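Local coordinates for cell division control protein 45 cdc45 putative (Entamoeba histolytica, PDB 6CC2), which probably acts in eukaryotic DNA replication as the Cdc45 component of the replicative helicase, which it forms with Mcm2-7 and GINS, at residues A[15-19]-A[78-82]; A[25-29]-A[67-71]; A[55-59]-A[374-379]; A[86-90]-A[171-175]; A[102-106]-A[121-125]. All coordinates share one frame; numbering follows the deposited sequence. Where two conformers were deposited one is given.

Interaction 1: residues A[15-19]-A[78-82]; sequences LRNRG and HTVFF
Arg18 lays its CB over one face of the His78 imidazole and turns the edge of its guanidinium toward His78 and Thr79. The contact pins helix 8-20 against strand 77-83 of a parallel alpha/beta sheet, consistent with the RecJ-like DHH fold of Cdc45 proteins. A CH-pi contact is supported by position: Arg18 CB lies 3.6 Å from the centroid of the His78 ring and 20° off its normal. The two flat groups do not stack, because their planes are 63° apart. Instead Arg18 NH1 lies in the plane of the imidazole at its edge, while Leu15 N sits over a face of the guanidinium, displaced toward the rim.

The arginine chain bends at its third torsion (chi3 -64°), which lets the same residue touch His78 twice, once through CB and once through NE. Arg18 NE donates to His78 ND1 at 2.9 Å, nearly in the guanidinium plane but tilted out of the imidazole plane. Arg18 NH1 donates to Thr79 OG1 at 2.8 Å, and NE adds a weak, bent bond to that same oxygen. Two neighbouring strand residues thereby fix the rotation of the guanidinium, and Phe102 of the adjoining strand offers a cation-pi partner.

Next to this polar cluster, the apolar Leu15 side chain runs roughly perpendicular to that of Thr79. Its CD2 lies 3.8 Å from Thr79 CG2 and comes to the edge of the Phe81 ring, where Leu15 CD2 and Phe81 CE1 are 4.3 Å apart.

Interaction 2: residues A[25-29]-A[67-71]; sequences IQLYV and VFKET
In a beta-alpha-beta crossover that runs from strand 53-57 to strand 77-83, helix 61-71 passes over strand 24-29, where Gln26 and Tyr28 meet Val67, Phe68 and Thr71. The short segments run nearly antiparallel, at 169°, with axes 11.5 Å apart, a gap spanned by side chains rather than backbone.

The polar link is a relay. Tyr28 OH donates to Gln26 OE1 at 2.7 Å, approaching from above the carbonyl plane. The other end of that amide, Gln26 NE2, donates to Thr71 OG1 at 3.0 Å; the bond is almost straight (172°) and lies in the amide plane. Thr71 OG1 in turn donates to Val67 O at 2.8 Å, an oxygen that also receives Thr71 N. Both ends of the glutamine amide are thus engaged, which fixes its rotation in a buried setting.

Val67 CG1 makes an apolar contact 4.0 Å from Tyr28 CE2, the two side chains running alongside in opposite senses. The Tyr28 hydroxyl touches the helix by van der Waals contact, OH lying 3.3 Å from Phe68 CA. Phe82 meets Tyr28 edge-to-face from the neighbouring strand. Such a crossover helix on a parallel sheet is consistent with the DHH-type fold of Cdc45.

Interaction 3: residues A[55-59]-A[374-379]; sequences AVPVN and WQQQFW. With EDO (1,2-ethanediol), chain F.
Trp374 and Phe378, one helical turn apart, both hold CG anti to the backbone N (chi1 174° and 164°), which swings their rings toward Pro57 and Ala55. Helix 374-385 thereby packs against strand 53-57, an outermost strand of the parallel sheet in the alpha/beta fold, bringing together parts of the chain more than 300 residues apart.

Pro57 touches both aromatic residues, lying next to Phe378 CB over the same face of the Trp374 indole. Its CB is 3.6 Å from the centroid of the five-membered ring and 22° off the normal, which meets the definition of a CH-pi contact. Its CG presses on the root of the next aromatic residue, with Pro57 CG 3.7 Å from Phe378 CB. The polar end of the indole is engaged beyond the two segments, where Trp374 NE1 donates to Val29 O on the adjacent strand.

Farther along the helix, Ala55 CB touches two aromatic rings at once, being 3.6 Å from both Phe378 CE2 and Trp379 CZ2. Those rings are fitted to each other as well: Phe378 CE2 stands 3.5 Å above the Trp379 indole plane, over its centre. On the more exposed side Gln375 OE1 accepts a hydrogen bond from the O2 hydroxyl of a 1,2-ethanediol that is probably left from crystallisation.

A water also bridges strand and helix. It lies in the plane of the Trp379 indole at its edge, accepting from Trp379 NE1 at 3.0 Å and donating to Ala55 O at 2.9 Å.

Interaction 4: residues A[86-90]-A[171-175]; sequences AGSID and VDSDG
One nearly straight backbone hydrogen bond, Asp174 N to Ser88 O (2.8 Å, 171°), joins two irregular segments whose closest CA atoms, those of Ile89 and Ser173, are 4.7 Å apart. Ser88 O also receives a CA-H...O contact from Ser173, and Ser88 belongs to the type I turn running from Ala86 to Ile89.

Ser173 sets the local shape on the other side. With its OG anti to the backbone N (chi1 165°), it accepts from Gly175 N at 2.8 Å in an ST turn, and the same OG comes within 3.2 Å of Ser88 CB. The Ser88 hydroxyl itself is bonded elsewhere, to Pro111 O. Ile89 provides the apolar part: its CG2 lies 4.0 Å from Val171 CG1, although Val171, the first modelled residue after a gap, is poorly ordered. Ile89 CG2 also makes a close carbon-oxygen approach to Asp172 O, at 3.5 Å. A water bridges the far end, accepting from Asp90 N at 2.9 Å and donating to Asp172 O at 2.7 Å.

The 86-90 segment leaves strand 77-83 and leads into helix 91-95, for which Asp90 is the N-cap. Ile89 packs on Leu94 of that helix and on Tyr61 of helix 61-71, while Ser173 O is held by Asn495 of helix 494-508. The contact thus ties the segment following strand 77-83 to the segment leading to strand 177-178.

Interaction 5: residues A[102-106]-A[121-125]; sequences FVYII and NIGLI
Gly123 and Ile105 carry the backbone ladder that pairs strands 122-125 and 102-106 in parallel, as neighbours in the sheet of the alpha/beta domain. Gly123 N donates to Val103 O at 2.9 Å, Ile105 N donates to Gly123 O at 2.7 Å, and Ile125 N donates to Ile105 O at 2.8 Å. The last is the straightest of the three, at 171°. The short axes diverge by 26°, and Gly123 O gains a CA-H...O contact from Tyr104.

Apolar contacts occur on both faces of the pair. On one, Ile105 and Leu124 run alongside each other in the same sense, with Ile105 CB and Leu124 CD2 in contact, while Ile105 CD1 meets Ile122 CG2 at 3.7 Å. On the other, Tyr104 sits beside Gly123, which has no side chain, so Tyr104 CD1 comes to 4.0 Å from Gly123 CA, and Gly123 O lies at the edge of the ring. Ile125, its CG1 anti to the carbonyl carbon (chi1 -61°), brings CD1 to both Tyr104 CB and Ile106 CG1, 3.8 Å from each. Leu11 of helix 8-20 and Val185 of helix 182-192 also pack on Ile125.

Waters bind both ends of the pair. One accepts from Val103 N and donates to Asn121 O; the other donates to two carbonyl oxygens, Ile105 O and Ile125 O, at 2.9 Å each.

In the fold
Four of the five contacts reach one parallel sheet, whose order 122-125, 102-106, 77-83, 24-29, 53-57 places interactions 5, 1, 2 and 3 in succession across it. Adjacent members touch through backbone hydrogen bonds: Val80 N to Phe102 O (2.8 Å) joins interactions 1 and 5, Phe81 O to Tyr28 N (2.7 Å) joins 1 and 2, and Leu27 O to Val56 N (2.8 Å) joins 2 and 3. Interaction 3 lies about 21 Å, centre to centre, from interaction 5. Interaction 4 packs on interaction 5 through Gly87 and Ile105, their centres about 14 Å apart.

Interaction 1: residues A[15-19]-A[78-82]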
# COMPACT_ATOMS: atom_id res chain seq x y z
N LEU A 15 -10.53 -25.50 -12.18
CA LEU A 15 -9.88 -25.65 -10.89
C LEU A 15 -10.41 -26.87 -10.16
O LEU A 15 -9.64 -27.70 -9.65
CB LEU A 15 -10.10 -24.39 -10.04
CG LEU A 15 -9.61 -23.07 -10.58
CD1 LEU A 15 -10.01 -21.98 -9.59
CD2 LEU A 15 -8.10 -23.04 -10.78
N ARG A 16 -11.73 -27.02 -10.11
CA ARG A 16 -12.33 -28.17 -9.44
C ARG A 16 -11.90 -29.48 -10.08
O ARG A 16 -11.53 -30.43 -9.38
CB ARG A 16 -13.85 -28.05 -9.45
CG ARG A 16 -14.43 -27.10 -8.40
CD ARG A 16 -15.96 -27.17 -8.38
NE ARG A 16 -16.55 -26.35 -9.44
CZ ARG A 16 -17.32 -25.27 -9.24
NH1 ARG A 16 -17.61 -24.87 -8.01
NH2 ARG A 16 -17.80 -24.61 -10.28
N ASN A 17 -11.96 -29.57 -11.41
CA ASN A 17 -11.60 -30.81 -12.09
C ASN A 17 -10.14 -31.17 -11.86
O ASN A 17 -9.81 -32.34 -11.62
CB ASN A 17 -11.89 -30.69 -13.58
CG ASN A 17 -13.37 -30.78 -13.88
OD1 ASN A 17 -14.15 -31.19 -13.03
ND2 ASN A 17 -13.75 -30.40 -15.10
N ARG A 18 -9.25 -30.18 -11.95
CA ARG A 18 -7.83 -30.46 -11.72
C ARG A 18 -7.55 -30.71 -10.25
O ARG A 18 -6.62 -31.45 -9.92
CB ARG A 18 -6.98 -29.33 -12.28
CG ARG A 18 -7.15 -29.15 -13.79
CD ARG A 18 -6.13 -28.15 -14.36
NE ARG A 18 -6.27 -26.79 -13.87
CZ ARG A 18 -7.07 -25.87 -14.39
NH1 ARG A 18 -7.09 -24.65 -13.85
NH2 ARG A 18 -7.87 -26.16 -15.41
N GLY A 19 -8.37 -30.14 -9.36
CA GLY A 19 -8.17 -30.37 -7.93
C GLY A 19 -8.52 -31.77 -7.48
O GLY A 19 -8.02 -32.21 -6.44
N HIS A 78 -0.89 -27.26 -10.61
CA HIS A 78 -1.56 -27.26 -11.91
C HIS A 78 -1.98 -25.87 -12.37
O HIS A 78 -2.19 -25.68 -13.57
CB HIS A 78 -2.81 -28.16 -11.87
CG HIS A 78 -3.89 -27.69 -10.93
ND1 HIS A 78 -4.89 -26.82 -11.32
CD2 HIS A 78 -4.13 -27.98 -9.63
CE1 HIS A 78 -5.70 -26.60 -10.30
NE2 HIS A 78 -5.27 -27.29 -9.27
N THR A 79 -2.09 -24.91 -11.46
CA THR A 79 -2.56 -23.59 -11.78
C THR A 79 -1.75 -22.60 -10.94
O THR A 79 -1.45 -22.87 -9.78
CB THR A 79 -4.05 -23.42 -11.45
OG1 THR A 79 -4.83 -24.36 -12.17
CG2 THR A 79 -4.53 -22.04 -11.81
N VAL A 80 -1.42 -21.45 -11.53
CA VAL A 80 -0.81 -20.35 -10.79
C VAL A 80 -1.66 -19.10 -10.99
O VAL A 80 -2.18 -18.86 -12.09
CB VAL A 80 0.65 -20.09 -11.21
CG1 VAL A 80 1.47 -21.33 -10.97
CG2 VAL A 80 0.73 -19.64 -12.66
N PHE A 81 -1.79 -18.33 -9.92
CA PHE A 81 -2.35 -16.99 -9.96
C PHE A 81 -1.25 -16.01 -9.59
O PHE A 81 -0.53 -16.23 -8.61
CB PHE A 81 -3.49 -16.84 -8.94
CG PHE A 81 -4.75 -17.49 -9.35
CD1 PHE A 81 -4.94 -18.85 -9.14
CD2 PHE A 81 -5.77 -16.76 -9.94
CE1 PHE A 81 -6.13 -19.46 -9.50
CE2 PHE A 81 -6.96 -17.38 -10.31
CZ PHE A 81 -7.13 -18.72 -10.10
N PHE A 82 -1.10 -14.96 -10.39
CA PHE A 82 -0.22 -13.83 -10.08
C PHE A 82 -1.11 -12.68 -9.64
O PHE A 82 -2.00 -12.25 -10.40
CB PHE A 82 0.61 -13.45 -11.30
CG PHE A 82 1.52 -14.56 -11.80
CD1 PHE A 82 2.16 -15.42 -10.91
CD2 PHE A 82 1.71 -14.74 -13.15
CE1 PHE A 82 2.99 -16.43 -11.37
CE2 PHE A 82 2.55 -15.75 -13.62
CZ PHE A 82 3.19 -16.60 -12.72

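Interaction 2: residues A[25-29]-A[67-71]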
# COMPACT_ATOMS: atom_id res chain seq x y z
N ILE A 25 -3.02 -25.37 -6.38
CA ILE A 25 -3.04 -24.01 -6.91
C ILE A 25 -1.99 -23.20 -6.15
O ILE A 25 -1.95 -23.22 -4.92
CB ILE A 25 -4.42 -23.35 -6.77
CG1 ILE A 25 -5.49 -24.20 -7.47
CG2 ILE A 25 -4.41 -21.95 -7.34
CD1 ILE A 25 -6.90 -23.85 -7.02
N GLN A 26 -1.15 -22.47 -6.89
CA GLN A 26 -0.11 -21.64 -6.32
C GLN A 26 -0.46 -20.19 -6.60
O GLN A 26 -0.69 -19.81 -7.75
CB GLN A 26 1.23 -22.00 -6.96
CG GLN A 26 2.41 -21.88 -6.06
CD GLN A 26 3.68 -22.29 -6.78
OE1 GLN A 26 3.74 -22.22 -8.00
NE2 GLN A 26 4.68 -22.70 -6.03
N LEU A 27 -0.52 -19.37 -5.55
CA LEU A 27 -0.86 -17.96 -5.69
C LEU A 27 0.33 -17.11 -5.29
O LEU A 27 0.76 -17.16 -4.14
CB LEU A 27 -2.09 -17.61 -4.84
CG LEU A 27 -3.36 -18.39 -5.23
CD1 LEU A 27 -3.55 -19.57 -4.29
CD2 LEU A 27 -4.56 -17.48 -5.25
N TYR A 28 0.86 -16.37 -6.26
CA TYR A 28 2.00 -15.47 -6.05
C TYR A 28 1.46 -14.09 -5.69
O TYR A 28 0.69 -13.50 -6.45
CB TYR A 28 2.84 -15.41 -7.33
CG TYR A 28 3.52 -16.70 -7.73
CD1 TYR A 28 2.78 -17.83 -8.07
CD2 TYR A 28 4.90 -16.79 -7.78
CE1 TYR A 28 3.41 -19.02 -8.42
CE2 TYR A 28 5.54 -17.96 -8.15
CZ TYR A 28 4.79 -19.07 -8.46
OH TYR A 28 5.43 -20.23 -8.82
N VAL A 29 1.86 -13.58 -4.53
CA VAL A 29 1.24 -12.42 -3.92
C VAL A 29 2.29 -11.33 -3.80
O VAL A 29 3.29 -11.52 -3.09
CB VAL A 29 0.64 -12.75 -2.56
CG1 VAL A 29 -0.11 -11.55 -2.01
CG2 VAL A 29 -0.27 -13.96 -2.66
N VAL A 67 10.99 -19.05 -8.21
CA VAL A 67 10.08 -20.02 -7.61
C VAL A 67 9.28 -20.75 -8.69
O VAL A 67 9.09 -21.97 -8.63
CB VAL A 67 9.14 -19.33 -6.60
CG1 VAL A 67 8.07 -20.30 -6.12
CG2 VAL A 67 9.93 -18.77 -5.43
N PHE A 68 8.79 -20.00 -9.69
CA PHE A 68 8.07 -20.62 -10.79
C PHE A 68 8.90 -21.73 -11.42
O PHE A 68 8.43 -22.87 -11.56
CB PHE A 68 7.69 -19.57 -11.82
CG PHE A 68 6.77 -20.08 -12.92
CD1 PHE A 68 5.40 -20.11 -12.74
CD2 PHE A 68 7.29 -20.50 -14.13
CE1 PHE A 68 4.57 -20.56 -13.74
CE2 PHE A 68 6.45 -20.97 -15.14
CZ PHE A 68 5.10 -20.99 -14.94
N LYS A 69 10.17 -21.44 -11.73
CA LYS A 69 11.02 -22.44 -12.35
C LYS A 69 11.22 -23.65 -11.44
O LYS A 69 11.20 -24.80 -11.90
CB LYS A 69 12.37 -21.83 -12.73
CG LYS A 69 13.28 -22.81 -13.47
CD LYS A 69 14.66 -22.22 -13.71
CE LYS A 69 15.52 -23.18 -14.54
NZ LYS A 69 16.91 -22.70 -14.68
N GLU A 70 11.43 -23.42 -10.14
CA GLU A 70 11.59 -24.51 -9.20
C GLU A 70 10.31 -25.33 -9.03
O GLU A 70 10.38 -26.52 -8.70
CB GLU A 70 12.05 -23.98 -7.84
CG GLU A 70 12.09 -25.01 -6.72
CD GLU A 70 13.09 -26.14 -6.98
OE1 GLU A 70 14.13 -25.87 -7.62
OE2 GLU A 70 12.82 -27.28 -6.56
N THR A 71 9.15 -24.72 -9.26
CA THR A 71 7.87 -25.37 -9.03
C THR A 71 7.40 -26.18 -10.24
O THR A 71 7.07 -27.36 -10.10
CB THR A 71 6.80 -24.32 -8.70
OG1 THR A 71 7.15 -23.64 -7.49
CG2 THR A 71 5.43 -24.96 -8.55

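Interaction 3: residues A[55-59]-A[374-379]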
# COMPACT_ATOMS: atom_id res chain seq x y z
N ALA A 55 0.45 -20.21 -0.86
CA ALA A 55 0.82 -18.83 -1.12
C ALA A 55 2.31 -18.75 -1.39
O ALA A 55 3.10 -19.40 -0.72
CB ALA A 55 0.45 -17.93 0.07
N VAL A 56 2.70 -17.92 -2.34
CA VAL A 56 4.08 -17.60 -2.62
C VAL A 56 4.24 -16.09 -2.55
O VAL A 56 3.98 -15.38 -3.51
CB VAL A 56 4.52 -18.13 -3.99
CG1 VAL A 56 5.99 -17.80 -4.24
CG2 VAL A 56 4.28 -19.63 -4.09
N PRO A 57 4.66 -15.56 -1.41
CA PRO A 57 4.89 -14.10 -1.34
C PRO A 57 6.13 -13.71 -2.14
O PRO A 57 7.22 -14.20 -1.89
CB PRO A 57 5.09 -13.84 0.16
CG PRO A 57 4.49 -15.03 0.85
CD PRO A 57 4.78 -16.20 -0.08
N VAL A 58 5.94 -12.83 -3.13
CA VAL A 58 7.04 -12.41 -4.00
C VAL A 58 7.26 -10.92 -3.84
O VAL A 58 6.31 -10.14 -3.82
CB VAL A 58 6.77 -12.75 -5.48
CG1 VAL A 58 6.80 -14.26 -5.68
CG2 VAL A 58 5.44 -12.14 -5.96
N ASN A 59 8.54 -10.54 -3.77
CA ASN A 59 8.96 -9.15 -3.60
C ASN A 59 9.47 -8.51 -4.89
O ASN A 59 9.63 -7.28 -4.91
CB ASN A 59 10.05 -9.08 -2.52
CG ASN A 59 11.25 -10.00 -2.80
OD1 ASN A 59 11.10 -11.14 -3.27
ND2 ASN A 59 12.45 -9.52 -2.47
N TRP A 374 9.02 -10.26 3.52
CA TRP A 374 7.68 -10.42 2.96
C TRP A 374 7.19 -11.87 3.06
O TRP A 374 5.99 -12.10 3.30
CB TRP A 374 7.68 -9.91 1.54
CG TRP A 374 6.43 -10.12 0.75
CD1 TRP A 374 6.33 -10.64 -0.50
CD2 TRP A 374 5.08 -9.79 1.15
NE1 TRP A 374 5.04 -10.65 -0.91
CE2 TRP A 374 4.24 -10.15 0.09
CE3 TRP A 374 4.52 -9.22 2.30
CZ2 TRP A 374 2.85 -9.98 0.13
CZ3 TRP A 374 3.12 -9.04 2.34
CH2 TRP A 374 2.32 -9.41 1.25
N GLN A 375 8.07 -12.86 2.93
CA GLN A 375 7.62 -14.24 3.04
C GLN A 375 6.94 -14.51 4.37
O GLN A 375 5.95 -15.26 4.43
CB GLN A 375 8.81 -15.19 2.84
CG GLN A 375 9.29 -15.32 1.41
CD GLN A 375 10.37 -16.39 1.26
OE1 GLN A 375 11.45 -16.13 0.74
NE2 GLN A 375 10.06 -17.60 1.71
N GLN A 376 7.46 -13.93 5.45
CA GLN A 376 6.84 -14.09 6.76
C GLN A 376 5.73 -13.06 7.00
O GLN A 376 4.66 -13.41 7.52
CB GLN A 376 7.88 -13.95 7.87
CG GLN A 376 9.02 -14.96 7.76
CD GLN A 376 9.86 -15.04 9.02
OE1 GLN A 376 10.36 -16.10 9.38
NE2 GLN A 376 10.03 -13.90 9.70
N GLN A 377 5.96 -11.81 6.61
CA GLN A 377 5.00 -10.76 6.95
C GLN A 377 3.70 -10.93 6.17
O GLN A 377 2.65 -10.50 6.64
CB GLN A 377 5.59 -9.37 6.70
CG GLN A 377 6.72 -8.99 7.67
CD GLN A 377 6.37 -9.25 9.11
OE1 GLN A 377 5.59 -8.51 9.72
NE2 GLN A 377 6.92 -10.31 9.67
N PHE A 378 3.74 -11.56 5.00
CA PHE A 378 2.49 -11.88 4.31
C PHE A 378 1.52 -12.62 5.24
O PHE A 378 0.33 -12.28 5.30
CB PHE A 378 2.74 -12.72 3.07
CG PHE A 378 1.49 -13.39 2.57
CD1 PHE A 378 0.61 -12.69 1.76
CD2 PHE A 378 1.19 -14.70 2.93
CE1 PHE A 378 -0.57 -13.29 1.33
CE2 PHE A 378 0.04 -15.29 2.51
CZ PHE A 378 -0.84 -14.61 1.70
N TRP A 379 2.02 -13.62 5.97
CA TRP A 379 1.15 -14.43 6.82
C TRP A 379 0.68 -13.66 8.04
O TRP A 379 -0.45 -13.87 8.51
CB TRP A 379 1.87 -15.73 7.22
CG TRP A 379 1.92 -16.66 6.07
CD1 TRP A 379 3.02 -17.04 5.36
CD2 TRP A 379 0.80 -17.32 5.46
NE1 TRP A 379 2.66 -17.90 4.36
CE2 TRP A 379 1.31 -18.10 4.40
CE3 TRP A 379 -0.58 -17.33 5.71
CZ2 TRP A 379 0.48 -18.88 3.59
CZ3 TRP A 379 -1.39 -18.10 4.90
CH2 TRP A 379 -0.86 -18.87 3.86
C1 EDO F . 11.60 -20.25 -0.11
O1 EDO F . 11.37 -21.57 0.40
C2 EDO F . 12.77 -19.61 0.63
O2 EDO F . 13.11 -18.37 0.02
O HOH W 1 3.91 -19.41 2.07

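Interaction 4: residues A[86-90]-A[171-175]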
# COMPACT_ATOMS: atom_id res chain seq x y z
N ALA A 86 2.64 -8.86 -12.69
CA ALA A 86 2.82 -9.65 -13.90
C ALA A 86 1.95 -9.21 -15.07
O ALA A 86 2.29 -9.49 -16.22
CB ALA A 86 2.54 -11.13 -13.64
N GLY A 87 0.84 -8.51 -14.81
CA GLY A 87 -0.05 -8.15 -15.91
C GLY A 87 0.57 -7.22 -16.93
O GLY A 87 0.22 -7.27 -18.11
N SER A 88 1.48 -6.35 -16.51
CA SER A 88 2.04 -5.33 -17.39
C SER A 88 3.45 -5.65 -17.87
O SER A 88 4.07 -4.81 -18.53
CB SER A 88 2.00 -3.97 -16.71
OG SER A 88 0.63 -3.59 -16.51
N ILE A 89 3.96 -6.85 -17.61
CA ILE A 89 5.24 -7.27 -18.15
C ILE A 89 5.02 -8.40 -19.15
O ILE A 89 3.96 -9.02 -19.19
CB ILE A 89 6.23 -7.68 -17.06
CG1 ILE A 89 5.73 -8.93 -16.33
CG2 ILE A 89 6.44 -6.55 -16.08
CD1 ILE A 89 6.80 -9.60 -15.48
N ASP A 90 6.05 -8.68 -19.94
CA ASP A 90 6.00 -9.75 -20.94
C ASP A 90 6.22 -11.07 -20.22
O ASP A 90 7.35 -11.54 -20.07
CB ASP A 90 7.04 -9.50 -22.03
CG ASP A 90 6.92 -10.46 -23.20
OD1 ASP A 90 6.19 -11.47 -23.07
OD2 ASP A 90 7.55 -10.20 -24.25
N VAL A 171 13.32 -5.37 -15.81
CA VAL A 171 12.01 -5.91 -16.15
C VAL A 171 11.07 -4.75 -16.51
O VAL A 171 10.41 -4.19 -15.64
CB VAL A 171 11.43 -6.74 -14.99
CG1 VAL A 171 10.25 -7.56 -15.48
CG2 VAL A 171 12.50 -7.63 -14.39
N ASP A 172 11.02 -4.42 -17.80
CA ASP A 172 10.21 -3.29 -18.24
C ASP A 172 8.73 -3.61 -18.12
O ASP A 172 8.27 -4.70 -18.46
CB ASP A 172 10.54 -2.94 -19.69
CG ASP A 172 11.89 -2.26 -19.83
OD1 ASP A 172 12.30 -1.56 -18.88
OD2 ASP A 172 12.53 -2.42 -20.89
N SER A 173 7.97 -2.63 -17.63
CA SER A 173 6.52 -2.75 -17.50
C SER A 173 5.83 -1.70 -18.36
O SER A 173 6.33 -0.58 -18.51
CB SER A 173 6.08 -2.59 -16.05
OG SER A 173 4.69 -2.36 -15.98
N ASP A 174 4.68 -2.08 -18.92
CA ASP A 174 3.85 -1.14 -19.65
C ASP A 174 2.94 -0.34 -18.73
O ASP A 174 2.14 0.47 -19.22
CB ASP A 174 2.99 -1.88 -20.68
CG ASP A 174 3.82 -2.44 -21.82
OD1 ASP A 174 4.87 -1.85 -22.15
OD2 ASP A 174 3.43 -3.49 -22.38
N GLY A 175 3.05 -0.53 -17.41
CA GLY A 175 2.09 0.08 -16.50
C GLY A 175 2.17 1.60 -16.53
O GLY A 175 3.25 2.19 -16.55
O HOH W 2 8.39 -6.96 -19.88

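Interaction 5: residues A[102-106]-A[121-125]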
# COMPACT_ATOMS: atom_id res chain seq x y z
N PHE A 102 -1.89 -23.80 -16.06
CA PHE A 102 -2.90 -22.74 -16.19
C PHE A 102 -2.41 -21.51 -15.46
O PHE A 102 -2.14 -21.56 -14.25
CB PHE A 102 -4.25 -23.24 -15.66
CG PHE A 102 -4.87 -24.29 -16.53
CD1 PHE A 102 -4.46 -25.61 -16.45
CD2 PHE A 102 -5.86 -23.95 -17.44
CE1 PHE A 102 -5.03 -26.59 -17.28
CE2 PHE A 102 -6.43 -24.91 -18.26
CZ PHE A 102 -6.01 -26.23 -18.18
N VAL A 103 -2.25 -20.41 -16.19
CA VAL A 103 -1.67 -19.18 -15.68
C VAL A 103 -2.75 -18.11 -15.70
O VAL A 103 -3.28 -17.76 -16.76
CB VAL A 103 -0.45 -18.73 -16.50
CG1 VAL A 103 0.04 -17.37 -16.01
CG2 VAL A 103 0.65 -19.79 -16.42
N TYR A 104 -3.08 -17.59 -14.51
CA TYR A 104 -4.06 -16.52 -14.37
C TYR A 104 -3.41 -15.33 -13.69
O TYR A 104 -2.56 -15.48 -12.81
CB TYR A 104 -5.29 -16.99 -13.57
CG TYR A 104 -6.05 -18.08 -14.28
CD1 TYR A 104 -6.77 -17.80 -15.44
CD2 TYR A 104 -6.03 -19.39 -13.82
CE1 TYR A 104 -7.46 -18.81 -16.12
CE2 TYR A 104 -6.72 -20.39 -14.49
CZ TYR A 104 -7.42 -20.09 -15.63
OH TYR A 104 -8.10 -21.08 -16.31
N ILE A 105 -3.84 -14.15 -14.10
CA ILE A 105 -3.30 -12.90 -13.57
C ILE A 105 -4.45 -12.01 -13.12
O ILE A 105 -5.37 -11.74 -13.89
CB ILE A 105 -2.42 -12.18 -14.61
CG1 ILE A 105 -1.23 -13.06 -14.98
CG2 ILE A 105 -1.98 -10.82 -14.07
CD1 ILE A 105 -0.37 -12.48 -16.10
N ILE A 106 -4.39 -11.57 -11.86
CA ILE A 106 -5.32 -10.59 -11.32
C ILE A 106 -4.46 -9.41 -10.86
O ILE A 106 -3.84 -9.47 -9.80
CB ILE A 106 -6.15 -11.13 -10.17
CG1 ILE A 106 -6.91 -12.38 -10.57
CG2 ILE A 106 -7.17 -10.07 -9.68
CD1 ILE A 106 -7.67 -13.05 -9.42
N ASN A 121 -2.66 -18.48 -23.69
CA ASN A 121 -2.31 -19.28 -22.52
C ASN A 121 -2.09 -18.43 -21.27
O ASN A 121 -1.67 -18.96 -20.24
CB ASN A 121 -1.04 -20.09 -22.81
CG ASN A 121 -1.03 -21.42 -22.09
OD1 ASN A 121 -0.71 -21.49 -20.90
ND2 ASN A 121 -1.37 -22.48 -22.81
N ILE A 122 -2.37 -17.14 -21.34
CA ILE A 122 -2.26 -16.24 -20.20
C ILE A 122 -3.64 -15.66 -19.95
O ILE A 122 -4.21 -15.01 -20.84
CB ILE A 122 -1.22 -15.14 -20.44
CG1 ILE A 122 0.17 -15.76 -20.62
CG2 ILE A 122 -1.20 -14.14 -19.26
CD1 ILE A 122 1.23 -14.79 -21.08
N GLY A 123 -4.19 -15.92 -18.77
CA GLY A 123 -5.53 -15.47 -18.45
C GLY A 123 -5.53 -14.20 -17.61
O GLY A 123 -5.34 -14.27 -16.39
N LEU A 124 -5.72 -13.06 -18.25
CA LEU A 124 -5.83 -11.77 -17.57
C LEU A 124 -7.26 -11.58 -17.08
O LEU A 124 -8.16 -11.33 -17.88
CB LEU A 124 -5.41 -10.64 -18.50
CG LEU A 124 -4.00 -10.62 -19.03
CD1 LEU A 124 -3.90 -9.76 -20.28
CD2 LEU A 124 -3.05 -10.10 -17.95
N ILE A 125 -7.47 -11.69 -15.79
CA ILE A 125 -8.82 -11.69 -15.23
C ILE A 125 -9.27 -10.26 -14.97
O ILE A 125 -8.57 -9.47 -14.31
CB ILE A 125 -8.90 -12.53 -13.95
CG1 ILE A 125 -8.53 -13.98 -14.27
CG2 ILE A 125 -10.30 -12.46 -13.35
CD1 ILE A 125 -8.42 -14.85 -13.03
O HOH W 3 -3.49 -20.82 -18.79
O HOH W 4 -5.67 -8.94 -14.37